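Local coordinates for putative cytochrome P450 120 (Synechocystis sp., PDB 2VE3), which binds heme and retinoic acid and, as a member of the cytochrome P450 family, probably acts as a monooxygenase, at residues Val382-Gly387 with Leu392-Ala397; Arg66-Lys71 with Val342-Ser347; Thr70-Thr75 with Gly386-Cys391. One frame throughout, in Å; residues are numbered along the deposited sequence.

Contact 1 of 3, residues Val382-Gly387 with Leu392-Ala397; sequences VPFGGG and LGKEFA. With HEM (protoporphyrin IX containing Fe), chain C.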
loop_
_atom_site.group_PDB
_atom_site.type_symbol
_atom_site.label_atom_id
_atom_site.label_comp_id
_atom_site.label_asym_id
_atom_site.label_seq_id
_atom_site.Cartn_x
_atom_site.Cartn_y
_atom_site.Cartn_z
ATOM N N VAL A 382 0.995 -2.592 12.320
ATOM C CA VAL A 382 1.172 -1.326 11.620
ATOM C C VAL A 382 1.200 -1.433 10.077
ATOM O O VAL A 382 2.116 -0.896 9.443
ATOM C CB VAL A 382 2.421 -0.565 12.132
ATOM C CG1 VAL A 382 2.185 -0.039 13.564
ATOM C CG2 VAL A 382 3.704 -1.427 12.031
ATOM N N PRO A 383 0.181 -2.079 9.476
ATOM C CA PRO A 383 0.099 -2.232 8.011
ATOM C C PRO A 383 -0.107 -0.868 7.303
ATOM O O PRO A 383 0.267 -0.711 6.148
ATOM C CB PRO A 383 -1.127 -3.139 7.818
ATOM C CG PRO A 383 -1.988 -2.861 9.052
ATOM C CD PRO A 383 -0.999 -2.658 10.161
ATOM N N PHE A 384 -0.678 0.105 8.021
ATOM C CA PHE A 384 -0.904 1.464 7.505
ATOM C C PHE A 384 0.022 2.506 8.135
ATOM O O PHE A 384 -0.204 3.716 7.989
ATOM C CB PHE A 384 -2.367 1.881 7.699
ATOM C CG PHE A 384 -3.356 0.946 7.034
ATOM C CD1 PHE A 384 -3.548 0.972 5.644
ATOM C CD2 PHE A 384 -4.071 0.016 7.790
ATOM C CE1 PHE A 384 -4.458 0.112 5.025
ATOM C CE2 PHE A 384 -4.986 -0.849 7.175
ATOM C CZ PHE A 384 -5.176 -0.799 5.797
ATOM N N GLY A 385 1.057 2.048 8.825
ATOM C CA GLY A 385 1.977 2.941 9.514
ATOM C C GLY A 385 1.374 3.503 10.794
ATOM O O GLY A 385 0.553 2.850 11.463
ATOM N N GLY A 386 1.781 4.716 11.138
ATOM C CA GLY A 386 1.248 5.399 12.313
ATOM C C GLY A 386 1.785 6.810 12.352
ATOM O O GLY A 386 2.501 7.241 11.431
ATOM N N GLY A 387 1.439 7.522 13.425
ATOM C CA GLY A 387 1.805 8.932 13.622
ATOM C C GLY A 387 1.343 9.893 12.534
ATOM O O GLY A 387 0.233 9.783 12.024
ATOM N N LEU A 392 -3.546 7.597 4.548
ATOM C CA LEU A 392 -4.680 8.479 4.423
ATOM C C LEU A 392 -5.838 7.750 3.744
ATOM O O LEU A 392 -7.005 8.132 3.879
ATOM C CB LEU A 392 -4.213 9.652 3.569
ATOM C CG LEU A 392 -4.926 10.967 3.359
ATOM C CD1 LEU A 392 -3.859 12.011 3.110
ATOM C CD2 LEU A 392 -5.822 10.867 2.180
ATOM N N GLY A 393 -5.516 6.686 3.022
ATOM C CA GLY A 393 -6.505 5.976 2.224
ATOM C C GLY A 393 -6.930 4.644 2.794
ATOM O O GLY A 393 -7.589 3.865 2.120
ATOM N N LYS A 394 -6.602 4.404 4.058
ATOM C CA LYS A 394 -6.830 3.089 4.683
ATOM C C LYS A 394 -8.264 2.541 4.580
ATOM O O LYS A 394 -8.456 1.344 4.427
ATOM C CB LYS A 394 -6.300 3.053 6.116
ATOM C CG LYS A 394 -7.096 3.805 7.131
ATOM C CD LYS A 394 -6.353 3.791 8.467
ATOM C CE LYS A 394 -7.098 4.572 9.559
ATOM N NZ LYS A 394 -6.182 4.855 10.700
ATOM N N GLU A 395 -9.260 3.421 4.647
ATOM C CA GLU A 395 -10.666 2.992 4.581
ATOM C C GLU A 395 -11.165 2.751 3.151
ATOM O O GLU A 395 -12.052 1.925 2.941
ATOM C CB GLU A 395 -11.593 3.950 5.354
ATOM C CG GLU A 395 -11.222 4.145 6.828
ATOM C CD GLU A 395 -11.344 2.875 7.666
ATOM O OE1 GLU A 395 -12.325 2.118 7.492
ATOM O OE2 GLU A 395 -10.461 2.634 8.515
ATOM N N PHE A 396 -10.610 3.468 2.177
ATOM C CA PHE A 396 -10.752 3.071 0.785
ATOM C C PHE A 396 -10.220 1.651 0.551
ATOM O O PHE A 396 -10.875 0.855 -0.116
ATOM C CB PHE A 396 -10.042 4.034 -0.166
ATOM C CG PHE A 396 -10.258 3.702 -1.615
ATOM C CD1 PHE A 396 -11.364 4.204 -2.297
ATOM C CD2 PHE A 396 -9.404 2.826 -2.275
ATOM C CE1 PHE A 396 -11.585 3.883 -3.640
ATOM C CE2 PHE A 396 -9.611 2.493 -3.618
ATOM C CZ PHE A 396 -10.710 3.018 -4.306
ATOM N N ALA A 397 -9.019 1.370 1.070
ATOM C CA ALA A 397 -8.408 0.046 0.995
ATOM C C ALA A 397 -9.298 -1.022 1.624
ATOM O O ALA A 397 -9.507 -2.078 1.016
ATOM C CB ALA A 397 -7.064 0.045 1.670
HETATM C CHA HEM C . 0.665 6.384 3.542
HETATM C CHB HEM C . 0.106 1.557 3.659
HETATM C CHC HEM C . -3.668 1.899 0.607
HETATM C CHD HEM C . -2.783 6.607 0.041
HETATM C C1A HEM C . 0.854 5.048 3.872
HETATM C C2A HEM C . 1.840 4.493 4.781
HETATM C C3A HEM C . 1.663 3.158 4.818
HETATM C C4A HEM C . 0.585 2.829 3.919
HETATM C CMA HEM C . 2.461 2.119 5.629
HETATM C CAA HEM C . 2.861 5.317 5.601
HETATM C CBA HEM C . 4.205 5.468 4.894
HETATM C CGA HEM C . 5.039 6.430 5.713
HETATM O O1A HEM C . 5.351 6.079 6.889
HETATM O O2A HEM C . 5.390 7.531 5.196
HETATM C C1B HEM C . -0.988 1.233 2.879
HETATM C C2B HEM C . -1.604 -0.080 2.749
HETATM C C3B HEM C . -2.655 0.019 1.909
HETATM C C4B HEM C . -2.726 1.392 1.482
HETATM C CMB HEM C . -1.109 -1.346 3.483
HETATM C CAB HEM C . -3.638 -1.090 1.411
HETATM C CBB HEM C . -4.053 -2.111 2.178
HETATM C C1C HEM C . -3.806 3.209 0.212
HETATM C C2C HEM C . -4.854 3.748 -0.631
HETATM C C3C HEM C . -4.616 5.057 -0.792
HETATM C C4C HEM C . -3.389 5.373 -0.060
HETATM C CMC HEM C . -6.052 2.936 -1.196
HETATM C CAC HEM C . -5.480 6.084 -1.580
HETATM C CBC HEM C . -5.544 6.131 -2.915
HETATM C C1D HEM C . -1.726 6.960 0.856
HETATM C C2D HEM C . -1.069 8.239 0.816
HETATM C C3D HEM C . 0.014 8.179 1.899
HETATM C C4D HEM C . -0.118 6.869 2.507
HETATM C CMD HEM C . -1.394 9.419 -0.137
HETATM C CAD HEM C . 1.026 9.279 2.293
HETATM C CBD HEM C . 0.576 9.883 3.621
HETATM C CGD HEM C . 1.510 10.991 4.044
HETATM O O1D HEM C . 1.125 11.741 4.976
HETATM O O2D HEM C . 2.629 11.147 3.471
HETATM N NA HEM C . 0.112 4.007 3.368
HETATM N NB HEM C . -1.690 2.106 2.076
HETATM N NC HEM C . -2.919 4.221 0.537
HETATM N ND HEM C . -1.155 6.182 1.869
HETATM FE FE HEM C . -1.630 4.148 2.165
#
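Phe384 meets Lys394 and Ala397 on the thiolate side of the porphyrin, a place where one aromatic ring has to serve both the protein and its cofactor. The approach to it starts at Val382, whose carbonyl oxygen accepts from Gly385 N at 3.2 Å and so closes a type I turn. Pro383, inside that turn, rests its ring on Leu312 of helix 302-314, while its carbonyl O comes within 3.1 Å of the heme methyl CMB. Next, Phe384 lays one face under the side chain of Lys394: CB stands 3.6 Å from the ring centroid and 17° off the normal, a CH-pi contact displaced toward the rim. The same ring presents CE1 to Ala397 CB at 4.2 Å and, more closely, to HEM C3B at 3.6 Å, and it also touches Cys391. This phenylalanine opens the heme-binding signature of P450s, the run from Phe384 through Cys391 to Gly393 that leads into helix 394-411. Beyond it, Gly385 turns with a positive phi of 75°; a side chain there would press on HEM CAA. Across the contact, Gly393 is the N-cap of the helix and passes so near the porphyrin that a beta carbon would lie 2.2 Å from HEM C3C. Lys394, its CG set between backbone N and carbonyl carbon (chi1 73°), can spend CB on the ring and still run extended to a salt bridge with Glu390. Two residues further on, Phe396 reaches the heme methyl CMC with CD2 at 3.5 Å.

Contact 2 of 3, residues Arg66-Lys71 with Val342-Ser347; sequences RFLFTK and VSYQIS. With HEM (protoporphyrin IX containing Fe), chain C; REA (retinoic acid), chain D.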
loop_
_atom_site.group_PDB
_atom_site.type_symbol
_atom_site.label_atom_id
_atom_site.label_comp_id
_atom_site.label_asym_id
_atom_site.label_seq_id
_atom_site.Cartn_x
_atom_site.Cartn_y
_atom_site.Cartn_z
ATOM N N ARG A 66 7.023 2.888 18.295
ATOM C CA ARG A 66 6.626 3.895 19.274
ATOM C C ARG A 66 7.578 5.097 19.214
ATOM O O ARG A 66 7.155 6.222 19.032
ATOM C CB ARG A 66 6.592 3.256 20.680
ATOM C CG ARG A 66 6.048 4.146 21.788
ATOM C CD ARG A 66 6.176 3.486 23.162
ATOM N NE ARG A 66 5.213 2.392 23.372
ATOM C CZ ARG A 66 5.206 1.584 24.438
ATOM N NH1 ARG A 66 6.108 1.732 25.412
ATOM N NH2 ARG A 66 4.290 0.627 24.537
ATOM N N PHE A 67 8.870 4.824 19.355
ATOM C CA PHE A 67 9.950 5.802 19.205
ATOM C C PHE A 67 9.810 6.691 17.946
ATOM O O PHE A 67 9.873 7.939 18.017
ATOM C CB PHE A 67 11.284 5.018 19.239
ATOM C CG PHE A 67 12.484 5.772 18.723
ATOM C CD1 PHE A 67 12.999 6.871 19.412
ATOM C CD2 PHE A 67 13.122 5.357 17.563
ATOM C CE1 PHE A 67 14.117 7.563 18.931
ATOM C CE2 PHE A 67 14.244 6.042 17.076
ATOM C CZ PHE A 67 14.740 7.149 17.766
ATOM N N LEU A 68 9.600 6.039 16.802
ATOM C CA LEU A 68 9.505 6.730 15.515
ATOM C C LEU A 68 8.220 7.548 15.371
ATOM O O LEU A 68 8.199 8.520 14.642
ATOM C CB LEU A 68 9.659 5.719 14.368
ATOM C CG LEU A 68 10.004 6.246 12.973
ATOM C CD1 LEU A 68 11.452 6.713 12.844
ATOM C CD2 LEU A 68 9.733 5.152 11.997
ATOM N N PHE A 69 7.162 7.162 16.084
ATOM C CA PHE A 69 5.891 7.883 16.017
ATOM C C PHE A 69 5.606 8.705 17.289
ATOM O O PHE A 69 4.447 8.951 17.635
ATOM C CB PHE A 69 4.724 6.931 15.698
ATOM C CG PHE A 69 4.942 6.065 14.472
ATOM C CD1 PHE A 69 5.456 6.603 13.290
ATOM C CD2 PHE A 69 4.594 4.709 14.493
ATOM C CE1 PHE A 69 5.648 5.798 12.163
ATOM C CE2 PHE A 69 4.788 3.898 13.366
ATOM C CZ PHE A 69 5.311 4.453 12.203
ATOM N N THR A 70 6.679 9.154 17.948
ATOM C CA THR A 70 6.590 9.948 19.178
ATOM C C THR A 70 7.472 11.191 19.076
ATOM O O THR A 70 8.581 11.123 18.541
ATOM C CB THR A 70 7.008 9.103 20.419
ATOM O OG1 THR A 70 6.055 8.049 20.618
ATOM C CG2 THR A 70 7.068 9.960 21.690
ATOM N N LYS A 71 6.971 12.326 19.583
ATOM C CA LYS A 71 7.683 13.605 19.491
ATOM C C LYS A 71 8.295 13.706 18.105
ATOM O O LYS A 71 9.492 13.989 17.946
ATOM C CB LYS A 71 8.760 13.717 20.582
ATOM C CG LYS A 71 8.243 13.477 21.995
ATOM C CD LYS A 71 9.382 13.376 23.005
ATOM C CE LYS A 71 8.857 13.113 24.412
ATOM N NZ LYS A 71 7.885 11.960 24.479
ATOM N N VAL A 342 16.328 6.736 9.206
ATOM C CA VAL A 342 15.797 5.580 9.897
ATOM C C VAL A 342 14.714 4.989 9.013
ATOM O O VAL A 342 13.922 5.724 8.406
ATOM C CB VAL A 342 15.161 5.975 11.275
ATOM C CG1 VAL A 342 14.673 4.747 12.036
ATOM C CG2 VAL A 342 16.145 6.745 12.107
ATOM N N SER A 343 14.687 3.660 8.926
ATOM C CA SER A 343 13.617 2.939 8.233
ATOM C C SER A 343 12.888 2.016 9.192
ATOM O O SER A 343 13.520 1.177 9.851
ATOM C CB SER A 343 14.178 2.101 7.087
ATOM O OG SER A 343 13.133 1.412 6.413
ATOM N N TYR A 344 11.562 2.150 9.248
ATOM C CA TYR A 344 10.760 1.293 10.098
ATOM C C TYR A 344 10.197 0.189 9.219
ATOM O O TYR A 344 9.606 0.455 8.173
ATOM C CB TYR A 344 9.675 2.078 10.872
ATOM C CG TYR A 344 8.461 2.496 10.062
ATOM C CD1 TYR A 344 7.313 1.691 10.011
ATOM C CD2 TYR A 344 8.450 3.707 9.364
ATOM C CE1 TYR A 344 6.185 2.082 9.255
ATOM C CE2 TYR A 344 7.344 4.099 8.625
ATOM C CZ TYR A 344 6.222 3.279 8.564
ATOM O OH TYR A 344 5.144 3.678 7.845
ATOM N N GLN A 345 10.432 -1.052 9.632
ATOM C CA GLN A 345 10.126 -2.205 8.798
ATOM C C GLN A 345 8.888 -2.920 9.317
ATOM O O GLN A 345 8.934 -3.617 10.343
ATOM C CB GLN A 345 11.324 -3.148 8.720
ATOM C CG GLN A 345 12.527 -2.540 7.982
ATOM C CD GLN A 345 12.262 -2.417 6.484
ATOM O OE1 GLN A 345 11.997 -3.416 5.810
ATOM N NE2 GLN A 345 12.287 -1.186 5.968
ATOM N N ILE A 346 7.786 -2.704 8.610
ATOM C CA ILE A 346 6.488 -3.302 8.937
ATOM C C ILE A 346 6.557 -4.834 8.783
ATOM O O ILE A 346 6.035 -5.577 9.608
ATOM C CB ILE A 346 5.354 -2.717 8.044
ATOM C CG1 ILE A 346 5.283 -1.197 8.183
ATOM C CG2 ILE A 346 3.990 -3.375 8.361
ATOM C CD1 ILE A 346 4.462 -0.527 7.109
ATOM N N SER A 347 7.214 -5.292 7.730
ATOM C CA SER A 347 7.416 -6.721 7.518
ATOM C C SER A 347 8.124 -7.390 8.708
ATOM O O SER A 347 7.742 -8.478 9.111
ATOM C CB SER A 347 8.188 -6.950 6.213
ATOM O OG SER A 347 9.332 -6.101 6.152
HETATM C CHA HEM C . 0.665 6.384 3.542
HETATM C CHB HEM C . 0.106 1.557 3.659
HETATM C CHC HEM C . -3.668 1.899 0.607
HETATM C CHD HEM C . -2.783 6.607 0.041
HETATM C C1A HEM C . 0.854 5.048 3.872
HETATM C C2A HEM C . 1.840 4.493 4.781
HETATM C C3A HEM C . 1.663 3.158 4.818
HETATM C C4A HEM C . 0.585 2.829 3.919
HETATM C CMA HEM C . 2.461 2.119 5.629
HETATM C CAA HEM C . 2.861 5.317 5.601
HETATM C CBA HEM C . 4.205 5.468 4.894
HETATM C CGA HEM C . 5.039 6.430 5.713
HETATM O O1A HEM C . 5.351 6.079 6.889
HETATM O O2A HEM C . 5.390 7.531 5.196
HETATM C C1B HEM C . -0.988 1.233 2.879
HETATM C C2B HEM C . -1.604 -0.080 2.749
HETATM C C3B HEM C . -2.655 0.019 1.909
HETATM C C4B HEM C . -2.726 1.392 1.482
HETATM C CMB HEM C . -1.109 -1.346 3.483
HETATM C CAB HEM C . -3.638 -1.090 1.411
HETATM C CBB HEM C . -4.053 -2.111 2.178
HETATM C C1C HEM C . -3.806 3.209 0.212
HETATM C C2C HEM C . -4.854 3.748 -0.631
HETATM C C3C HEM C . -4.616 5.057 -0.792
HETATM C C4C HEM C . -3.389 5.373 -0.060
HETATM C CMC HEM C . -6.052 2.936 -1.196
HETATM C CAC HEM C . -5.480 6.084 -1.580
HETATM C CBC HEM C . -5.544 6.131 -2.915
HETATM C C1D HEM C . -1.726 6.960 0.856
HETATM C C2D HEM C . -1.069 8.239 0.816
HETATM C C3D HEM C . 0.014 8.179 1.899
HETATM C C4D HEM C . -0.118 6.869 2.507
HETATM C CMD HEM C . -1.394 9.419 -0.137
HETATM C CAD HEM C . 1.026 9.279 2.293
HETATM C CBD HEM C . 0.576 9.883 3.621
HETATM C CGD HEM C . 1.510 10.991 4.044
HETATM O O1D HEM C . 1.125 11.741 4.976
HETATM O O2D HEM C . 2.629 11.147 3.471
HETATM N NA HEM C . 0.112 4.007 3.368
HETATM N NB HEM C . -1.690 2.106 2.076
HETATM N NC HEM C . -2.919 4.221 0.537
HETATM N ND HEM C . -1.155 6.182 1.869
HETATM FE FE HEM C . -1.630 4.148 2.165
HETATM C C1 REA D . 2.429 4.507 -0.493
HETATM C C2 REA D . 1.889 5.915 -0.723
HETATM C C3 REA D . 2.915 6.953 -0.266
HETATM C C4 REA D . 4.148 6.897 -1.164
HETATM C C5 REA D . 4.610 5.483 -1.448
HETATM C C6 REA D . 3.814 4.370 -1.151
HETATM C C7 REA D . 4.333 3.040 -1.493
HETATM C C8 REA D . 5.346 2.415 -0.642
HETATM C C9 REA D . 5.959 1.149 -1.096
HETATM C C10 REA D . 7.232 0.818 -0.493
HETATM C C11 REA D . 7.583 -0.499 0.009
HETATM C C12 REA D . 8.713 -0.448 0.936
HETATM C C13 REA D . 9.856 -1.356 0.852
HETATM C C14 REA D . 10.770 -1.218 1.916
HETATM C C15 REA D . 11.633 -2.275 2.410
HETATM C C16 REA D . 2.583 4.242 1.017
HETATM C C17 REA D . 1.411 3.538 -1.096
HETATM C C18 REA D . 5.963 5.312 -2.095
HETATM C C19 REA D . 5.342 0.263 -2.152
HETATM C C20 REA D . 10.019 -2.322 -0.293
HETATM O O1 REA D . 11.562 -3.426 1.946
HETATM O O2 REA D . 12.456 -2.031 3.305
#
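Tyr344 takes a chi1 of 76°, with CG between its backbone N and carbonyl carbon, and this stands its ring up from strand 341-345 toward Phe69, while a Leu68 chi1 of -162° sends that side chain out from helix 62-68 to the same strand. The contact thus packs a helix end against the mixed sheet of the P450 fold, and it illustrates how an edge-to-face aromatic pair can set a ligand-binding hydroxyl. Phe69 points CZ at the centre of the Tyr344 face, 3.8 Å above its plane; the centroids are 5.2 Å apart and the planes stand at 79°. Leu68 divides its methyls: CD2 presses tightly on Tyr344 CD2 at 3.3 Å, the two side chains crossing at about a right angle, and CD1 lies 3.9 Å from Val342 CG1. The tyrosine itself ends at the heme: its OH donates to propionate oxygen HEM O1A over 2.6 Å, and that oxygen lies in the plane of the ring. A leucine here would remove the hydroxyl and the flat face, and would probably leave HEM O1A without this donor and the edge of Phe69 without an aromatic partner. Ser343 points from the strand away from this cluster, and its OG bonds to Gly321 O of the neighbouring strand. Gln345 gives NE2 to Ser343 OG and also to the retinoic acid oxygen O2 at 2.8 Å.

Contact 3 of 3, residues Thr70-Thr75 with Gly386-Cys391; sequences TKEQET and GGLREC. With HEM (protoporphyrin IX containing Fe), chain C.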
loop_
_atom_site.group_PDB
_atom_site.type_symbol
_atom_site.label_atom_id
_atom_site.label_comp_id
_atom_site.label_asym_id
_atom_site.label_seq_id
_atom_site.Cartn_x
_atom_site.Cartn_y
_atom_site.Cartn_z
ATOM N N THR A 70 6.679 9.154 17.948
ATOM C CA THR A 70 6.590 9.948 19.178
ATOM C C THR A 70 7.472 11.191 19.076
ATOM O O THR A 70 8.581 11.123 18.541
ATOM C CB THR A 70 7.008 9.103 20.419
ATOM O OG1 THR A 70 6.055 8.049 20.618
ATOM C CG2 THR A 70 7.068 9.960 21.690
ATOM N N LYS A 71 6.971 12.326 19.583
ATOM C CA LYS A 71 7.683 13.605 19.491
ATOM C C LYS A 71 8.295 13.706 18.105
ATOM O O LYS A 71 9.492 13.989 17.946
ATOM C CB LYS A 71 8.760 13.717 20.582
ATOM C CG LYS A 71 8.243 13.477 21.995
ATOM C CD LYS A 71 9.382 13.376 23.005
ATOM C CE LYS A 71 8.857 13.113 24.412
ATOM N NZ LYS A 71 7.885 11.960 24.479
ATOM N N GLU A 72 7.452 13.450 17.110
ATOM C CA GLU A 72 7.858 13.206 15.727
ATOM C C GLU A 72 8.251 14.479 14.962
ATOM O O GLU A 72 9.280 14.522 14.277
ATOM C CB GLU A 72 6.697 12.508 15.027
ATOM C CG GLU A 72 6.999 11.966 13.667
ATOM C CD GLU A 72 5.817 11.259 13.067
ATOM O OE1 GLU A 72 4.824 11.065 13.798
ATOM O OE2 GLU A 72 5.885 10.908 11.864
ATOM N N GLN A 73 7.408 15.500 15.086
ATOM C CA GLN A 73 7.586 16.820 14.471
ATOM C C GLN A 73 8.982 17.440 14.688
ATOM O O GLN A 73 9.556 18.041 13.781
ATOM C CB GLN A 73 6.512 17.777 15.018
ATOM C CG GLN A 73 5.145 17.129 15.346
ATOM C CD GLN A 73 5.184 16.199 16.567
ATOM O OE1 GLN A 73 6.045 16.334 17.435
ATOM N NE2 GLN A 73 4.249 15.255 16.631
ATOM N N GLU A 74 9.513 17.299 15.898
ATOM C CA GLU A 74 10.822 17.848 16.253
ATOM C C GLU A 74 11.986 16.907 15.927
ATOM O O GLU A 74 13.148 17.310 16.018
ATOM C CB GLU A 74 10.845 18.210 17.736
ATOM N N THR A 75 11.680 15.666 15.548
ATOM C CA THR A 75 12.710 14.634 15.400
ATOM C C THR A 75 12.775 13.974 14.022
ATOM O O THR A 75 13.865 13.753 13.496
ATOM C CB THR A 75 12.510 13.528 16.453
ATOM O OG1 THR A 75 12.264 14.132 17.727
ATOM C CG2 THR A 75 13.726 12.605 16.538
ATOM N N GLY A 386 1.781 4.716 11.138
ATOM C CA GLY A 386 1.248 5.399 12.313
ATOM C C GLY A 386 1.785 6.810 12.352
ATOM O O GLY A 386 2.501 7.241 11.431
ATOM N N GLY A 387 1.439 7.522 13.425
ATOM C CA GLY A 387 1.805 8.932 13.622
ATOM C C GLY A 387 1.343 9.893 12.534
ATOM O O GLY A 387 0.233 9.783 12.024
ATOM N N LEU A 388 2.223 10.824 12.171
ATOM C CA LEU A 388 1.907 11.898 11.233
ATOM C C LEU A 388 1.681 11.515 9.769
ATOM O O LEU A 388 1.052 12.272 9.023
ATOM C CB LEU A 388 2.953 13.039 11.331
ATOM C CG LEU A 388 2.956 13.931 12.601
ATOM C CD1 LEU A 388 4.109 14.923 12.569
ATOM C CD2 LEU A 388 1.628 14.667 12.834
ATOM N N ARG A 389 2.169 10.350 9.362
ATOM C CA ARG A 389 2.142 9.931 7.968
ATOM C C ARG A 389 1.263 8.699 7.752
ATOM O O ARG A 389 1.232 8.136 6.648
ATOM C CB ARG A 389 3.569 9.629 7.490
ATOM C CG ARG A 389 4.491 10.846 7.470
ATOM C CD ARG A 389 4.221 11.631 6.216
ATOM N NE ARG A 389 4.992 12.851 6.152
ATOM C CZ ARG A 389 5.217 13.551 5.047
ATOM N NH1 ARG A 389 4.737 13.154 3.869
ATOM N NH2 ARG A 389 5.937 14.652 5.136
ATOM N N GLU A 390 0.537 8.302 8.799
ATOM C CA GLU A 390 -0.359 7.156 8.729
ATOM C C GLU A 390 -1.216 7.208 7.464
ATOM O O GLU A 390 -1.808 8.247 7.147
ATOM C CB GLU A 390 -1.258 7.101 9.962
ATOM C CG GLU A 390 -1.998 5.787 10.105
ATOM C CD GLU A 390 -2.738 5.641 11.435
ATOM O OE1 GLU A 390 -2.363 6.288 12.437
ATOM O OE2 GLU A 390 -3.702 4.856 11.473
ATOM N N CYS A 391 -1.281 6.090 6.750
ATOM C CA CYS A 391 -2.058 5.994 5.515
ATOM C C CYS A 391 -3.349 6.792 5.589
ATOM O O CYS A 391 -4.134 6.677 6.549
ATOM C CB CYS A 391 -2.358 4.536 5.170
ATOM S SG CYS A 391 -3.560 4.309 3.836
HETATM C CHA HEM C . 0.665 6.384 3.542
HETATM C CHB HEM C . 0.106 1.557 3.659
HETATM C CHC HEM C . -3.668 1.899 0.607
HETATM C CHD HEM C . -2.783 6.607 0.041
HETATM C C1A HEM C . 0.854 5.048 3.872
HETATM C C2A HEM C . 1.840 4.493 4.781
HETATM C C3A HEM C . 1.663 3.158 4.818
HETATM C C4A HEM C . 0.585 2.829 3.919
HETATM C CMA HEM C . 2.461 2.119 5.629
HETATM C CAA HEM C . 2.861 5.317 5.601
HETATM C CBA HEM C . 4.205 5.468 4.894
HETATM C CGA HEM C . 5.039 6.430 5.713
HETATM O O1A HEM C . 5.351 6.079 6.889
HETATM O O2A HEM C . 5.390 7.531 5.196
HETATM C C1B HEM C . -0.988 1.233 2.879
HETATM C C2B HEM C . -1.604 -0.080 2.749
HETATM C C3B HEM C . -2.655 0.019 1.909
HETATM C C4B HEM C . -2.726 1.392 1.482
HETATM C CMB HEM C . -1.109 -1.346 3.483
HETATM C CAB HEM C . -3.638 -1.090 1.411
HETATM C CBB HEM C . -4.053 -2.111 2.178
HETATM C C1C HEM C . -3.806 3.209 0.212
HETATM C C2C HEM C . -4.854 3.748 -0.631
HETATM C C3C HEM C . -4.616 5.057 -0.792
HETATM C C4C HEM C . -3.389 5.373 -0.060
HETATM C CMC HEM C . -6.052 2.936 -1.196
HETATM C CAC HEM C . -5.480 6.084 -1.580
HETATM C CBC HEM C . -5.544 6.131 -2.915
HETATM C C1D HEM C . -1.726 6.960 0.856
HETATM C C2D HEM C . -1.069 8.239 0.816
HETATM C C3D HEM C . 0.014 8.179 1.899
HETATM C C4D HEM C . -0.118 6.869 2.507
HETATM C CMD HEM C . -1.394 9.419 -0.137
HETATM C CAD HEM C . 1.026 9.279 2.293
HETATM C CBD HEM C . 0.576 9.883 3.621
HETATM C CGD HEM C . 1.510 10.991 4.044
HETATM O O1D HEM C . 1.125 11.741 4.976
HETATM O O2D HEM C . 2.629 11.147 3.471
HETATM N NA HEM C . 0.112 4.007 3.368
HETATM N NB HEM C . -1.690 2.106 2.076
HETATM N NC HEM C . -2.919 4.221 0.537
HETATM N ND HEM C . -1.155 6.182 1.869
HETATM FE FE HEM C . -1.630 4.148 2.165
HETATM O O HOH W 1 4.546 8.915 10.661
#
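Glu72 reaches Leu388 by the one direct hydrogen bond between these segments, an example of a carboxylate holding a loop by its backbone. Leu388 N donates to Glu72 OE1 at 3.1 Å with an N-H...O angle of 163°, meeting the oxygen on its syn side but 23° out of the carboxylate plane. The glutamate gets there by stretching out fully, CG anti to its backbone N and the rest of the chain extended. Its second oxygen works through water: a single molecule sits 2.7 Å from Glu72 OE2 and 2.8 Å from Gly386 O, and accepts from Arg389 N. The carboxylate is thus tied to the 386-389 backbone by one direct bond and one link through the water, whose protons cannot be assigned to particular acceptors.

In the packing, Leu388 runs past the Glu72 side chain in the opposite direction, its CG 3.6 Å from Glu72 OE1. Gln73, bent at chi2, brings CG to within 3.7 Å of Leu388 CD1, the two side chains crossing at about a right angle near the surface. Gly387 lies close under the carboxylate, where a beta carbon would fall 2.5 Å from Glu72 OE1; with its positive phi as well, the position is well suited to glycine.

Charge comes last. Arg323 forms a long, weak ion pair with Glu72 OE2. Arg389 NH1 donates to HEM O2D at 2.9 Å in the guanidinium plane, while NH2 bonds to Gln96 O. Two residues on, Cys391 SG binds the iron at 2.6 Å, as the axial ligand of the family does, and the whole arrangement is the cysteine-ligand loop of a cytochrome P450.

Overall arrangement
The three contacts all touch one heme, at different depths. Contact 1, nearest the centre of the chain, and contact 2 are buried and made by carbon: CH-pi, aromatic and aliphatic meetings. Contact 3 lies partly at the surface and relies on a carboxylate, a backbone N-H and a water. Contacts 1 and 3 share Gly386 and Gly387 and together span the cysteine loop, joined where Phe384 O meets Cys391 N at 2.9 Å, probably a hydrogen bond. Segments 66-71 and 70-75 overlap at Thr70 and Lys71, and Phe69 packs on Gly386 and Gly387. Contacts 2 and 3 each supply a donor to a heme propionate; contact 1 touches the porphyrin by packing.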